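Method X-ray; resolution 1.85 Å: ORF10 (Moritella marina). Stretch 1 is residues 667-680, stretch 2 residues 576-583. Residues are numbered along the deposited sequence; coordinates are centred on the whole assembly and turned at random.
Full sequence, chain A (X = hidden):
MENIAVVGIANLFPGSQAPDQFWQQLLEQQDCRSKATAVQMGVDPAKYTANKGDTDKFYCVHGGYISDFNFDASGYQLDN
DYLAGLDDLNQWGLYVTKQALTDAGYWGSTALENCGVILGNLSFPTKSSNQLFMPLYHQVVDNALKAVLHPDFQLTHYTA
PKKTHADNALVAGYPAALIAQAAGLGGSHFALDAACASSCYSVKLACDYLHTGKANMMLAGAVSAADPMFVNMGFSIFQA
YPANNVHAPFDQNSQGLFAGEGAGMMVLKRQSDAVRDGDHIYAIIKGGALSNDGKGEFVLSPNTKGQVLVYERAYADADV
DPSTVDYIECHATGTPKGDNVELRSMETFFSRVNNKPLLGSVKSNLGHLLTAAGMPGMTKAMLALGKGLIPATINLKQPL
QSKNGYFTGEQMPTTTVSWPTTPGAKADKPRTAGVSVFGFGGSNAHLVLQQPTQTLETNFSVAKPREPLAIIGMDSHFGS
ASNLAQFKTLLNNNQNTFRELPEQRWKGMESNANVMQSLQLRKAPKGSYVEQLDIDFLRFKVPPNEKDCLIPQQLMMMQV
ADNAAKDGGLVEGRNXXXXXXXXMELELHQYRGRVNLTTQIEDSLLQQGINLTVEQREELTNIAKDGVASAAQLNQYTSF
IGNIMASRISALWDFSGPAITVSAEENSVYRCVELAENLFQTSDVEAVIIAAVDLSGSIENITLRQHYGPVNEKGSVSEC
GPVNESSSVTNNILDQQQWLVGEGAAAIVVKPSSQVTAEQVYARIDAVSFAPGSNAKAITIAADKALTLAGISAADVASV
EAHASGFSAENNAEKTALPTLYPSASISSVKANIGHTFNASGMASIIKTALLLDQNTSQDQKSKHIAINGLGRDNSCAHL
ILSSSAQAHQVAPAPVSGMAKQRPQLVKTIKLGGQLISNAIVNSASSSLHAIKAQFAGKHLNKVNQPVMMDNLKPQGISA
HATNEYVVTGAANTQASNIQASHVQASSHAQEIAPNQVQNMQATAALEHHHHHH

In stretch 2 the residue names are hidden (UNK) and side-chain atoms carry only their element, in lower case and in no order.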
# COMPACT_ATOMS: atom_id res chain seq x y z
N ASN A 667 -1.66 -12.80 -4.07
CA ASN A 667 -0.27 -13.09 -4.41
C ASN A 667 0.73 -12.10 -3.80
O ASN A 667 1.90 -12.10 -4.18
CB ASN A 667 -0.12 -13.15 -5.94
CG ASN A 667 -0.61 -14.48 -6.51
OD1 ASN A 667 -0.42 -15.53 -5.90
ND2 ASN A 667 -1.30 -14.43 -7.64
N SER A 668 0.31 -11.31 -2.81
CA SER A 668 1.22 -10.34 -2.21
C SER A 668 2.51 -10.99 -1.70
O SER A 668 3.62 -10.50 -1.95
CB SER A 668 0.53 -9.63 -1.04
OG SER A 668 -0.55 -8.81 -1.49
N VAL A 669 2.40 -12.09 -0.95
CA VAL A 669 3.58 -12.71 -0.36
C VAL A 669 4.49 -13.29 -1.44
O VAL A 669 5.72 -13.20 -1.35
CB VAL A 669 3.18 -13.79 0.67
CG1 VAL A 669 4.43 -14.63 1.08
CG2 VAL A 669 2.56 -13.15 1.91
N TYR A 670 3.91 -13.91 -2.47
CA TYR A 670 4.76 -14.48 -3.53
C TYR A 670 5.47 -13.39 -4.33
O TYR A 670 6.61 -13.59 -4.75
CB TYR A 670 3.91 -15.41 -4.42
CG TYR A 670 3.21 -16.52 -3.65
CD1 TYR A 670 3.81 -17.10 -2.54
CD2 TYR A 670 1.94 -16.97 -4.01
CE1 TYR A 670 3.17 -18.12 -1.81
CE2 TYR A 670 1.30 -17.99 -3.29
CZ TYR A 670 1.92 -18.56 -2.20
OH TYR A 670 1.28 -19.57 -1.50
N ARG A 671 4.83 -12.23 -4.54
CA ARG A 671 5.58 -11.12 -5.14
C ARG A 671 6.71 -10.64 -4.23
O ARG A 671 7.75 -10.19 -4.73
CB ARG A 671 4.65 -9.96 -5.49
CG ARG A 671 3.65 -10.26 -6.63
CD ARG A 671 4.31 -10.41 -8.01
NE ARG A 671 3.31 -10.65 -9.06
CZ ARG A 671 3.60 -11.00 -10.31
NH1 ARG A 671 2.62 -11.19 -11.20
NH2 ARG A 671 4.87 -11.16 -10.69
N CYS A 672 6.54 -10.71 -2.90
CA CYS A 672 7.64 -10.37 -1.99
C CYS A 672 8.79 -11.35 -2.12
O CYS A 672 9.97 -10.96 -2.03
CB CYS A 672 7.16 -10.36 -0.54
SG CYS A 672 6.12 -8.96 -0.09
N VAL A 673 8.48 -12.64 -2.27
CA VAL A 673 9.55 -13.62 -2.45
C VAL A 673 10.36 -13.29 -3.70
O VAL A 673 11.60 -13.29 -3.69
CB VAL A 673 8.94 -15.04 -2.51
CG1 VAL A 673 10.01 -16.08 -2.88
CG2 VAL A 673 8.25 -15.38 -1.17
N GLU A 674 9.66 -13.00 -4.81
CA GLU A 674 10.31 -12.60 -6.06
C GLU A 674 11.14 -11.33 -5.87
O GLU A 674 12.28 -11.25 -6.35
CB GLU A 674 9.26 -12.37 -7.14
CG GLU A 674 9.79 -11.79 -8.46
CD GLU A 674 8.67 -11.69 -9.53
OE1 GLU A 674 7.62 -11.04 -9.28
OE2 GLU A 674 8.86 -12.28 -10.61
N LEU A 675 10.59 -10.35 -5.17
CA LEU A 675 11.34 -9.12 -4.89
C LEU A 675 12.57 -9.39 -4.02
O LEU A 675 13.66 -8.85 -4.28
CB LEU A 675 10.42 -8.09 -4.22
CG LEU A 675 11.02 -6.75 -3.80
CD1 LEU A 675 11.75 -6.11 -4.99
CD2 LEU A 675 9.89 -5.82 -3.29
N ALA A 676 12.42 -10.20 -2.97
CA ALA A 676 13.57 -10.50 -2.11
C ALA A 676 14.71 -11.13 -2.93
O ALA A 676 15.87 -10.74 -2.79
CB ALA A 676 13.15 -11.42 -0.97
N GLU A 677 14.38 -12.09 -3.79
CA GLU A 677 15.39 -12.64 -4.70
C GLU A 677 16.08 -11.52 -5.48
O GLU A 677 17.31 -11.45 -5.59
CB GLU A 677 14.75 -13.64 -5.67
CG GLU A 677 15.74 -14.24 -6.66
CD GLU A 677 15.08 -14.92 -7.85
OE1 GLU A 677 14.72 -14.22 -8.83
OE2 GLU A 677 14.97 -16.17 -7.83
N ASN A 678 15.28 -10.59 -6.01
CA ASN A 678 15.87 -9.54 -6.83
C ASN A 678 16.74 -8.62 -5.99
O ASN A 678 17.78 -8.13 -6.47
CB ASN A 678 14.76 -8.76 -7.53
CG ASN A 678 15.14 -8.39 -8.91
OD1 ASN A 678 15.01 -9.19 -9.85
ND2 ASN A 678 15.62 -7.16 -9.07
N LEU A 679 16.34 -8.37 -4.73
CA LEU A 679 17.15 -7.50 -3.88
C LEU A 679 18.54 -8.10 -3.63
O LEU A 679 19.54 -7.37 -3.59
CB LEU A 679 16.42 -7.24 -2.55
CG LEU A 679 15.22 -6.28 -2.62
CD1 LEU A 679 14.57 -6.16 -1.25
CD2 LEU A 679 15.62 -4.89 -3.13
N PHE A 680 18.61 -9.41 -3.45
CA PHE A 680 19.92 -10.03 -3.26
C PHE A 680 20.75 -9.98 -4.53
O PHE A 680 21.98 -9.88 -4.46
CB PHE A 680 19.75 -11.47 -2.78
CG PHE A 680 19.23 -11.59 -1.37
CD1 PHE A 680 19.85 -10.93 -0.33
CD2 PHE A 680 18.13 -12.39 -1.09
CE1 PHE A 680 19.39 -11.05 0.98
CE2 PHE A 680 17.65 -12.52 0.21
CZ PHE A 680 18.28 -11.85 1.25
N UNK A 576 19.46 -4.63 6.32
CA UNK A 576 18.42 -5.65 6.20
C UNK A 576 17.16 -4.96 5.70
O UNK A 576 16.82 -3.87 6.17
c UNK A 576 19.32 -7.24 7.91
c UNK A 576 16.84 -7.20 7.54
c UNK A 576 18.15 -6.35 7.55
N UNK A 577 16.48 -5.60 4.75
CA UNK A 577 15.22 -5.09 4.20
C UNK A 577 14.01 -5.72 4.89
O UNK A 577 14.05 -6.85 5.36
c UNK A 577 15.15 -5.34 2.70
N UNK A 578 12.92 -4.95 4.96
CA UNK A 578 11.67 -5.42 5.55
C UNK A 578 10.57 -5.21 4.51
O UNK A 578 10.31 -4.07 4.09
c UNK A 578 12.47 -4.79 7.89
c UNK A 578 10.04 -5.21 7.47
c UNK A 578 11.33 -4.67 6.85
N UNK A 579 9.96 -6.31 4.05
CA UNK A 579 8.87 -6.24 3.08
C UNK A 579 7.61 -6.73 3.78
O UNK A 579 7.62 -7.81 4.37
c UNK A 579 10.69 -5.48 0.67
c UNK A 579 9.17 -7.12 1.85
c UNK A 579 10.53 -6.93 1.18
c UNK A 579 10.63 -7.89 0.02
N UNK A 580 6.54 -5.94 3.74
CA UNK A 580 5.30 -6.35 4.39
C UNK A 580 4.24 -6.57 3.31
O UNK A 580 3.79 -5.62 2.67
c UNK A 580 3.52 -5.78 6.07
c UNK A 580 4.83 -5.32 5.42
c UNK A 580 5.92 -5.12 6.50
N UNK A 581 3.83 -7.83 3.14
CA UNK A 581 2.72 -8.17 2.27
C UNK A 581 1.40 -7.83 2.96
O UNK A 581 1.15 -8.29 4.08
c UNK A 581 2.77 -9.65 1.91
N UNK A 582 0.58 -7.01 2.33
CA UNK A 582 -0.65 -6.58 2.99
C UNK A 582 -1.56 -5.97 1.94
O UNK A 582 -1.15 -5.73 0.80
c UNK A 582 -0.34 -5.58 4.11
c UNK A 582 -1.08 -2.16 4.19
s UNK A 582 -0.40 -3.09 2.77
c UNK A 582 0.53 -4.38 3.66
N UNK A 583 -2.82 -5.78 2.32
CA UNK A 583 -3.72 -4.87 1.66
C UNK A 583 -4.25 -3.90 2.71
O UNK A 583 -3.88 -3.98 3.89

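Position 576 carries three side-chain carbons, one bonded to CA and bearing the other two, and the side chain stays out of reach of stretch 1. The fork at CB with carbon on both arms and no oxygen identifies Val 576.

Position 577 has a single side-chain carbon. Its CA-to-CB bond points toward the helix, and CB lies 4.1 Å from CD1 of Leu 679. One carbon is the mark of alanine: this is Ala 577.

Position 578 repeats the pattern of three carbons forked at CB, with CA-to-CB directed away from the helix and no contact with it. Threonine would require an oxygen on the fork, and none is present; the residue is Val 578.

At position 579 there are four carbons, forked at the second, and they reach Cys 672, Leu 675 and Leu 679. Isoleucine would branch at CB, so this is Leu 579, with chi1 m and chi2 t. It has the largest covered area of the strand, 94 Å². Its CD1 lies 4.0 Å from CD2 of Leu 675 and 3.8 Å from the backbone O of Cys 672, its CB is 4.1 Å from SG of Cys 672, and its CD2 is 4.4 Å from CD1 of Leu 679.

Position 580 again shows three carbons forked at CB, with CA-to-CB directed away; CB lies 6.7 Å from SG of Cys 672. This is Val 580.

Position 581 has one carbon. Its CA-to-CB bond points toward the helix, and CB meets CG2 of Val 669 at 3.5 Å, CB of Ser 668 at 3.7 Å and SG of Cys 672 at 4.0 Å. A lone CB makes this Ala 581.

Position 582 holds an unbranched chain of two carbons, a sulfur and a terminal carbon. CA-to-CB points away; CB lies 6.5 Å from OG of Ser 668, while the backbone O lies 3.9 Å from the same OG of Ser 668. The chain defines methionine, Met 582, with all three chi angles p.

Position 583 has no side-chain atoms and makes no contact, so it is Gly 583.

The contact follows from strand alternation: 577, 579 and 581 face the helix, while the CA-to-CB bonds of 578 and 580 point away. The helix runs nearly antiparallel to the strand, at 158°, with axes approaching to 7.9 Å. The register accordingly pairs Ser 668 with Ala 581 (CA to CA 5.2 Å) and Cys 672 with Leu 579 (CA to CA 6.7 Å). The small side chains of Ser 668 and Ala 581 meet where the backbones are closer; the longer Leu 579 spans the wider gap. No hydrogen bond crosses the interface, and apolar packing dominates the 356 Å² buried.

Stretch 2 (576-583) VAVLVAMG
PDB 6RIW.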